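PDB 2VF7: excinuclease ABC, subunit A. from Deinococcus radiodurans, which binds DNA and hydrolyses ATP as a zinc-containing, ABC-type UvrA protein, and probably takes part in recognising DNA damage for excision repair. Local coordinates for residues A[327-332]-A[349-354]; A[359-363]-A[391-395]. The protein carries 1 engineered substitution. The contacts are given in a common frame with arbitrary orientation. Where two conformers were deposited one is given. Numbering follows the deposited sequence.

Contact 1: A[327-332]-A[349-354]; sequences YAEERE and LQRMAA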
ATOM      1  N   TYR A 327      22.398 -35.009  -2.888  1.00 58.47           N
ATOM      2  CA  TYR A 327      21.317 -35.237  -1.929  1.00 59.04           C
ATOM      3  C   TYR A 327      19.970 -35.358  -2.639  1.00 59.22           C
ATOM      4  O   TYR A 327      19.073 -36.061  -2.169  1.00 59.28           O
ATOM      5  CB  TYR A 327      21.282 -34.114  -0.889  1.00 59.29           C
ATOM      6  CG  TYR A 327      22.457 -34.127   0.071  1.00 59.69           C
ATOM      7  CD1 TYR A 327      23.745 -33.791  -0.357  1.00 59.81           C
ATOM      8  CD2 TYR A 327      22.277 -34.471   1.411  1.00 60.05           C
ATOM      9  CE1 TYR A 327      24.824 -33.807   0.525  1.00 60.43           C
ATOM     10  CE2 TYR A 327      23.347 -34.488   2.305  1.00 60.36           C
ATOM     11  CZ  TYR A 327      24.617 -34.154   1.857  1.00 60.41           C
ATOM     12  OH  TYR A 327      25.674 -34.165   2.745  1.00 60.44           O
ATOM     13  N   ALA A 328      19.852 -34.677  -3.779  1.00 59.40           N
ATOM     14  CA  ALA A 328      18.645 -34.704  -4.605  1.00 59.53           C
ATOM     15  C   ALA A 328      18.519 -36.007  -5.401  1.00 59.66           C
ATOM     16  O   ALA A 328      17.424 -36.566  -5.530  1.00 59.51           O
ATOM     17  CB  ALA A 328      18.628 -33.502  -5.546  1.00 59.37           C
ATOM     18  N   GLU A 329      19.649 -36.478  -5.929  1.00 59.89           N
ATOM     19  CA  GLU A 329      19.699 -37.689  -6.747  1.00 60.17           C
ATOM     20  C   GLU A 329      19.924 -38.954  -5.900  1.00 60.27           C
ATOM     21  O   GLU A 329      20.169 -40.042  -6.436  1.00 60.33           O
ATOM     22  CB  GLU A 329      20.778 -37.552  -7.832  1.00 60.21           C
ATOM     23  CG  GLU A 329      20.586 -36.362  -8.782  1.00 60.21           C
ATOM     24  CD  GLU A 329      21.709 -36.225  -9.812  1.00 60.35           C
ATOM     25  OE1 GLU A 329      22.871 -36.627  -9.512  1.00 60.31           O
ATOM     26  OE2 GLU A 329      21.428 -35.705 -10.925  1.00 60.47           O
ATOM     27  N   GLU A 330      19.832 -38.792  -4.579  1.00 60.38           N
ATOM     28  CA  GLU A 330      19.941 -39.887  -3.614  1.00 60.58           C
ATOM     29  C   GLU A 330      21.293 -40.616  -3.684  1.00 60.74           C
ATOM     30  O   GLU A 330      21.348 -41.849  -3.689  1.00 60.68           O
ATOM     31  CB  GLU A 330      18.760 -40.865  -3.757  1.00 60.61           C
ATOM     32  CG  GLU A 330      17.333 -40.176  -3.631  1.00 60.70           C
ATOM     33  CD  GLU A 330      16.237 -41.199  -4.230  1.00 60.66           C
ATOM     34  OE1 GLU A 330      15.221 -40.559  -4.771  1.00 60.25           O
ATOM     35  OE2 GLU A 330      16.358 -42.592  -4.019  1.00 61.52           O
ATOM     36  N   ARG A 331      22.377 -39.841  -3.748  1.00 60.88           N
ATOM     37  CA  ARG A 331      23.748 -40.382  -3.670  1.00 61.06           C
ATOM     38  C   ARG A 331      24.718 -39.544  -2.811  1.00 61.27           C
ATOM     39  O   ARG A 331      25.775 -39.113  -3.281  1.00 61.32           O
ATOM     40  CB  ARG A 331      24.344 -40.698  -5.063  1.00 60.91           C
ATOM     41  CG  ARG A 331      23.581 -40.160  -6.273  1.00 60.76           C
ATOM     42  CD  ARG A 331      24.022 -38.765  -6.679  1.00 60.81           C
ATOM     43  NE  ARG A 331      25.238 -38.761  -7.495  1.00 60.79           N
ATOM     44  CZ  ARG A 331      25.745 -37.674  -8.084  1.00 60.54           C
ATOM     45  NH1 ARG A 331      25.149 -36.488  -7.957  1.00 59.85           N
ATOM     46  NH2 ARG A 331      26.857 -37.773  -8.804  1.00 60.15           N
ATOM     47  N   GLU A 332      24.344 -39.336  -1.547  1.00 61.47           N
ATOM     48  CA  GLU A 332      25.220 -38.731  -0.536  1.00 61.80           C
ATOM     49  C   GLU A 332      26.333 -39.723  -0.189  1.00 62.18           C
ATOM     50  O   GLU A 332      26.338 -40.836  -0.721  1.00 62.30           O
ATOM     51  CB  GLU A 332      24.422 -38.404   0.731  1.00 61.74           C
ATOM     52  CG  GLU A 332      23.122 -37.657   0.501  1.00 62.00           C
ATOM     53  CD  GLU A 332      21.947 -38.583   0.260  1.00 62.29           C
ATOM     54  OE1 GLU A 332      21.589 -38.793  -0.919  1.00 62.18           O
ATOM     55  OE2 GLU A 332      21.390 -39.106   1.247  1.00 62.43           O
ATOM     56  N   LEU A 349      14.652 -34.200   3.411  1.00 56.84           N
ATOM     57  CA  LEU A 349      15.914 -33.771   2.796  1.00 56.26           C
ATOM     58  C   LEU A 349      15.938 -34.044   1.291  1.00 55.67           C
ATOM     59  O   LEU A 349      16.533 -33.280   0.521  1.00 55.39           O
ATOM     60  CB  LEU A 349      17.104 -34.450   3.489  1.00 56.38           C
ATOM     61  CG  LEU A 349      18.511 -34.326   2.879  1.00 56.85           C
ATOM     62  CD1 LEU A 349      19.565 -34.058   3.953  1.00 57.17           C
ATOM     63  CD2 LEU A 349      18.866 -35.568   2.042  1.00 57.77           C
ATOM     64  N   GLN A 350      15.292 -35.137   0.882  1.00 55.16           N
ATOM     65  CA  GLN A 350      15.245 -35.505  -0.529  1.00 54.78           C
ATOM     66  C   GLN A 350      14.420 -34.492  -1.318  1.00 54.59           C
ATOM     67  O   GLN A 350      14.868 -34.019  -2.379  1.00 54.91           O
ATOM     68  CB  GLN A 350      14.682 -36.921  -0.719  1.00 54.74           C
ATOM     69  CG  GLN A 350      15.010 -37.574  -2.088  1.00 54.51           C
ATOM     70  CD  GLN A 350      14.162 -37.029  -3.272  1.00 54.65           C
ATOM     71  OE1 GLN A 350      12.951 -36.700  -3.077  1.00 54.81           O
ATOM     72  NE2 GLN A 350      14.805 -36.891  -4.438  1.00 54.51           N
ATOM     73  N   ARG A 351      13.230 -34.151  -0.788  1.00 54.09           N
ATOM     74  CA  ARG A 351      12.275 -33.318  -1.522  1.00 53.60           C
ATOM     75  C   ARG A 351      12.711 -31.851  -1.595  1.00 53.21           C
ATOM     76  O   ARG A 351      12.252 -31.107  -2.462  1.00 53.20           O
ATOM     77  CB  ARG A 351      10.851 -33.445  -0.951  1.00 53.62           C
ATOM     78  CG  ARG A 351      10.591 -32.701   0.355  1.00 53.87           C
ATOM     79  CD  ARG A 351       9.143 -32.224   0.425  1.00 54.13           C
ATOM     80  NE  ARG A 351       8.998 -31.041   1.273  1.00 55.09           N
ATOM     81  CZ  ARG A 351       9.256 -29.786   0.889  1.00 55.84           C
ATOM     82  NH1 ARG A 351       9.684 -29.525  -0.350  1.00 55.18           N
ATOM     83  NH2 ARG A 351       9.086 -28.778   1.747  1.00 54.84           N
ATOM     84  N   MET A 352      13.607 -31.460  -0.693  1.00 52.79           N
ATOM     85  CA  MET A 352      14.076 -30.079  -0.596  1.00 52.23           C
ATOM     86  C   MET A 352      15.312 -29.827  -1.452  1.00 51.66           C
ATOM     87  O   MET A 352      15.355 -28.861  -2.210  1.00 51.50           O
ATOM     88  CB  MET A 352      14.356 -29.704   0.860  1.00 52.40           C
ATOM     89  CG  MET A 352      13.153 -29.847   1.775  1.00 52.55           C
ATOM     90  SD  MET A 352      13.502 -29.434   3.495  1.00 52.71           S
ATOM     91  CE  MET A 352      12.697 -27.843   3.585  1.00 52.92           C
ATOM     92  N   ALA A 353      16.311 -30.698  -1.327  1.00 51.19           N
ATOM     93  CA  ALA A 353      17.527 -30.600  -2.133  1.00 50.90           C
ATOM     94  C   ALA A 353      17.237 -30.624  -3.639  1.00 50.75           C
ATOM     95  O   ALA A 353      17.955 -30.001  -4.419  1.00 50.55           O
ATOM     96  CB  ALA A 353      18.500 -31.702  -1.759  1.00 51.01           C
ATOM     97  N   ALA A 354      16.185 -31.344  -4.032  1.00 50.46           N
ATOM     98  CA  ALA A 354      15.731 -31.382  -5.423  1.00 50.25           C
ATOM     99  C   ALA A 354      14.965 -30.113  -5.793  1.00 50.09           C
ATOM    100  O   ALA A 354      15.092 -29.601  -6.904  1.00 50.06           O
ATOM    101  CB  ALA A 354      14.877 -32.622  -5.670  1.00 50.04           C
TER
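Near the C-terminal end of helix 317-328 the chain leans on helix 345-365 through two small apolar patches and one polar bridge. Away from the annotated sites, it thus joins a helix already packed on helix 116-127 (Leu349 on Ala127, Met352 on Met122). Tyr327, in the m rotamer, lays its CB 3.8 Å from Ala353 CB, while the edge of its ring meets the next turn back: Tyr327 CD2 lies 3.6 Å from Leu349 CD2. Leu349 reaches it with a t chi1 and a chi2 between wells; the ring of Phe304 also meets Tyr327. Ala328 brings the backbones close, its CA 4.5 Å from Ala354 CA, with Ala328 CB 3.6 Å from that CA and 3.9 Å from Ala354 CB. Gln350, with chi1 t and chi2 m, runs its side chain along the helix toward its C-terminal end, so that Gln350 NE2 donates a hydrogen bond to Ala328 O at 2.9 Å. Beyond Ala328 the chain turns away at Glu330, whose phi and psi are both positive; its extended m, t side chain returns only to 3.7 Å, measured from Glu330 OE1 to Gln350 NE2. Alanine at three of the closest positions permits the tight approach, and since the one hydrogen bond spends a side-chain amide on a main-chain carbonyl, the attachment is mainly apolar and depends on no charge pair between the segments.

Contact 2: A[359-363]-A[391-395]; sequences RLDVL and ATQLY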
ATOM      1  N   ARG A 359      15.198 -24.918  -8.886  1.00 48.65           N
ATOM      2  CA  ARG A 359      15.280 -23.457  -8.910  1.00 48.36           C
ATOM      3  C   ARG A 359      16.651 -22.973  -9.362  1.00 48.22           C
ATOM      4  O   ARG A 359      16.744 -22.106 -10.221  1.00 48.44           O
ATOM      5  CB  ARG A 359      14.951 -22.871  -7.540  1.00 48.16           C
ATOM      6  CG  ARG A 359      13.480 -22.694  -7.304  1.00 48.67           C
ATOM      7  CD  ARG A 359      13.133 -22.790  -5.835  1.00 49.95           C
ATOM      8  NE  ARG A 359      11.920 -23.584  -5.660  1.00 51.56           N
ATOM      9  CZ  ARG A 359      10.693 -23.088  -5.507  1.00 52.36           C
ATOM     10  NH1 ARG A 359      10.490 -21.776  -5.478  1.00 52.73           N
ATOM     11  NH2 ARG A 359       9.663 -23.919  -5.370  1.00 53.12           N
ATOM     12  N   LEU A 360      17.709 -23.549  -8.793  1.00 47.87           N
ATOM     13  CA  LEU A 360      19.077 -23.141  -9.103  1.00 47.43           C
ATOM     14  C   LEU A 360      19.456 -23.315 -10.573  1.00 47.28           C
ATOM     15  O   LEU A 360      20.229 -22.524 -11.102  1.00 47.37           O
ATOM     16  CB  LEU A 360      20.082 -23.866  -8.196  1.00 47.13           C
ATOM     17  CG  LEU A 360      20.329 -23.256  -6.817  1.00 45.68           C
ATOM     18  CD1 LEU A 360      20.713 -24.311  -5.802  1.00 44.52           C
ATOM     19  CD2 LEU A 360      21.397 -22.183  -6.905  1.00 45.17           C
ATOM     20  N   ASP A 361      18.897 -24.330 -11.226  1.00 47.30           N
ATOM     21  CA  ASP A 361      19.174 -24.601 -12.649  1.00 47.37           C
ATOM     22  C   ASP A 361      18.722 -23.461 -13.560  1.00 46.81           C
ATOM     23  O   ASP A 361      19.398 -23.135 -14.534  1.00 46.55           O
ATOM     24  CB  ASP A 361      18.558 -25.941 -13.103  1.00 47.24           C
ATOM     25  CG  ASP A 361      19.565 -27.107 -13.072  1.00 48.97           C
ATOM     26  OD1 ASP A 361      20.799 -26.878 -13.051  1.00 50.61           O
ATOM     27  OD2 ASP A 361      19.122 -28.277 -13.084  1.00 51.35           O
ATOM     28  N   VAL A 362      17.578 -22.868 -13.229  1.00 46.56           N
ATOM     29  CA  VAL A 362      17.044 -21.694 -13.935  1.00 46.50           C
ATOM     30  C   VAL A 362      18.037 -20.513 -13.939  1.00 46.51           C
ATOM     31  O   VAL A 362      18.304 -19.926 -14.991  1.00 46.25           O
ATOM     32  CB  VAL A 362      15.670 -21.263 -13.332  1.00 46.31           C
ATOM     33  CG1 VAL A 362      15.255 -19.883 -13.817  1.00 46.31           C
ATOM     34  CG2 VAL A 362      14.593 -22.292 -13.653  1.00 45.83           C
ATOM     35  N   LEU A 363      18.577 -20.199 -12.758  1.00 46.68           N
ATOM     36  CA  LEU A 363      19.581 -19.146 -12.560  1.00 47.17           C
ATOM     37  C   LEU A 363      20.891 -19.462 -13.279  1.00 47.59           C
ATOM     38  O   LEU A 363      21.490 -18.596 -13.924  1.00 47.28           O
ATOM     39  CB  LEU A 363      19.879 -18.972 -11.057  1.00 47.23           C
ATOM     40  CG  LEU A 363      18.923 -18.339 -10.024  1.00 47.29           C
ATOM     41  CD1 LEU A 363      18.670 -16.862 -10.323  1.00 47.23           C
ATOM     42  CD2 LEU A 363      17.601 -19.077  -9.861  1.00 47.09           C
ATOM     43  N   ALA A 391      14.648 -14.756 -13.832  1.00 56.40           N
ATOM     44  CA  ALA A 391      14.811 -16.119 -13.357  1.00 56.11           C
ATOM     45  C   ALA A 391      13.783 -16.436 -12.283  1.00 56.48           C
ATOM     46  O   ALA A 391      13.172 -17.510 -12.303  1.00 56.58           O
ATOM     47  CB  ALA A 391      16.205 -16.332 -12.845  1.00 55.74           C
ATOM     48  N   THR A 392      13.559 -15.484 -11.376  1.00 56.34           N
ATOM     49  CA  THR A 392      12.636 -15.677 -10.238  1.00 56.25           C
ATOM     50  C   THR A 392      11.182 -15.835 -10.688  1.00 55.64           C
ATOM     51  O   THR A 392      10.393 -16.549 -10.057  1.00 55.13           O
ATOM     52  CB  THR A 392      12.761 -14.514  -9.227  1.00 56.34           C
ATOM     53  OG1 THR A 392      14.125 -14.413  -8.802  1.00 57.49           O
ATOM     54  CG2 THR A 392      11.895 -14.751  -8.019  1.00 56.40           C
ATOM     55  N   GLN A 393      10.849 -15.158 -11.781  1.00 55.22           N
ATOM     56  CA  GLN A 393       9.521 -15.208 -12.371  1.00 55.20           C
ATOM     57  C   GLN A 393       9.271 -16.581 -12.996  1.00 55.00           C
ATOM     58  O   GLN A 393       8.129 -17.037 -13.072  1.00 54.05           O
ATOM     59  CB  GLN A 393       9.374 -14.140 -13.464  1.00 54.81           C
ATOM     60  CG  GLN A 393       9.349 -12.692 -13.001  1.00 56.23           C
ATOM     61  CD  GLN A 393       8.735 -12.462 -11.616  1.00 57.59           C
ATOM     62  OE1 GLN A 393       7.510 -12.505 -11.423  1.00 57.46           O
ATOM     63  NE2 GLN A 393       9.601 -12.186 -10.648  1.00 58.41           N
ATOM     64  N   LEU A 394      10.349 -17.212 -13.460  1.00 55.45           N
ATOM     65  CA  LEU A 394      10.255 -18.470 -14.193  1.00 56.25           C
ATOM     66  C   LEU A 394       9.886 -19.643 -13.293  1.00 56.68           C
ATOM     67  O   LEU A 394       9.568 -20.736 -13.788  1.00 57.49           O
ATOM     68  CB  LEU A 394      11.532 -18.749 -14.989  1.00 56.67           C
ATOM     69  CG  LEU A 394      11.561 -18.240 -16.435  1.00 56.66           C
ATOM     70  CD1 LEU A 394      12.885 -18.566 -17.085  1.00 56.52           C
ATOM     71  CD2 LEU A 394      10.428 -18.864 -17.250  1.00 59.29           C
ATOM     72  N   TYR A 395       9.905 -19.405 -11.978  1.00 56.87           N
ATOM     73  CA  TYR A 395       9.414 -20.372 -11.003  1.00 56.90           C
ATOM     74  C   TYR A 395       8.450 -19.774  -9.987  1.00 57.36           C
ATOM     75  O   TYR A 395       8.319 -20.276  -8.873  1.00 57.28           O
ATOM     76  CB  TYR A 395      10.562 -21.128 -10.324  1.00 56.37           C
ATOM     77  CG  TYR A 395      11.639 -20.309  -9.626  1.00 55.93           C
ATOM     78  CD1 TYR A 395      11.428 -19.766  -8.353  0.70 55.14           C
ATOM     79  CD2 TYR A 395      12.902 -20.147 -10.208  0.70 54.86           C
ATOM     80  CE1 TYR A 395      12.432 -19.049  -7.699  0.70 54.15           C
ATOM     81  CE2 TYR A 395      13.911 -19.434  -9.561  0.70 54.21           C
ATOM     82  CZ  TYR A 395      13.670 -18.892  -8.309  0.70 54.48           C
ATOM     83  OH  TYR A 395      14.663 -18.193  -7.668  0.70 54.81           O
TER
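Tyr395 fills the gap between the two helices. In the deposited conformer given here its chi1 is p, and the ring, carried just beyond the last turn of helix 382-393, swings against segment 359-363 of helix 345-365. One face receives the aliphatic part of Arg359: Arg359 CG sits 3.6 Å from the centroid of the Tyr395 ring and only 6° off its normal, a CH-pi contact over the face. The guanidinium continues past the ring, with Arg359 NH1 3.6 Å from Tyr395 CD1, while its NH2 is held by a salt bridge to Asp355 one turn earlier. Leucine and valine side chains meet the ring edge, Leu363 CD2 at 3.7 Å from Tyr395 CE2 and Val362 CG1 at 4.3 Å from Tyr395 CD2. The hydroxyl hydrogen-bonds to the main-chain O of Thr114.

Helix 382-393 begins within the LSPGE sequence, the counterpart of the ABC signature motif, so the contact belongs to the helical signature region of the first ATPase half; the side chain of Leu363 lies about 13 Å from the ADP bound by Tyr370, Arg375 and the Walker A loop of the second half.

The CA-CB bond of Val362 points toward the other segment. Its CG1 comes within 3.8 Å of Ala391 CB and 4.1 Å of Leu394 CB, and 3.5 Å from Ala391 O. The small Ala391 also takes Leu363 CD1 at 3.6 Å from its CB, which lets the backbones close to 5.7 Å between Leu363 CA and Ala391 CA. Leu394 packs further against helix 417-428.

How the contacts relate
Running from the N terminus, the chain leaves helix 317-328, makes a 16-residue excursion and returns on helix 345-365, where contact 1 closes the loop. After four intervening residues the same helix opens contact 2, which closes a 27-residue excursion when helix 382-393 comes back alongside; this second loop carries Tyr370 and Arg375 of an ADP site. The two closures follow in series, neither nesting nor crossing. The centres of contact 1 and contact 2 lie about 18 Å apart and their nearest atoms about 5 Å, without touching. Helix 345-365 is the common member: its earlier part holds the end of helix 317-328, its later part the helix that begins within the signature sequence.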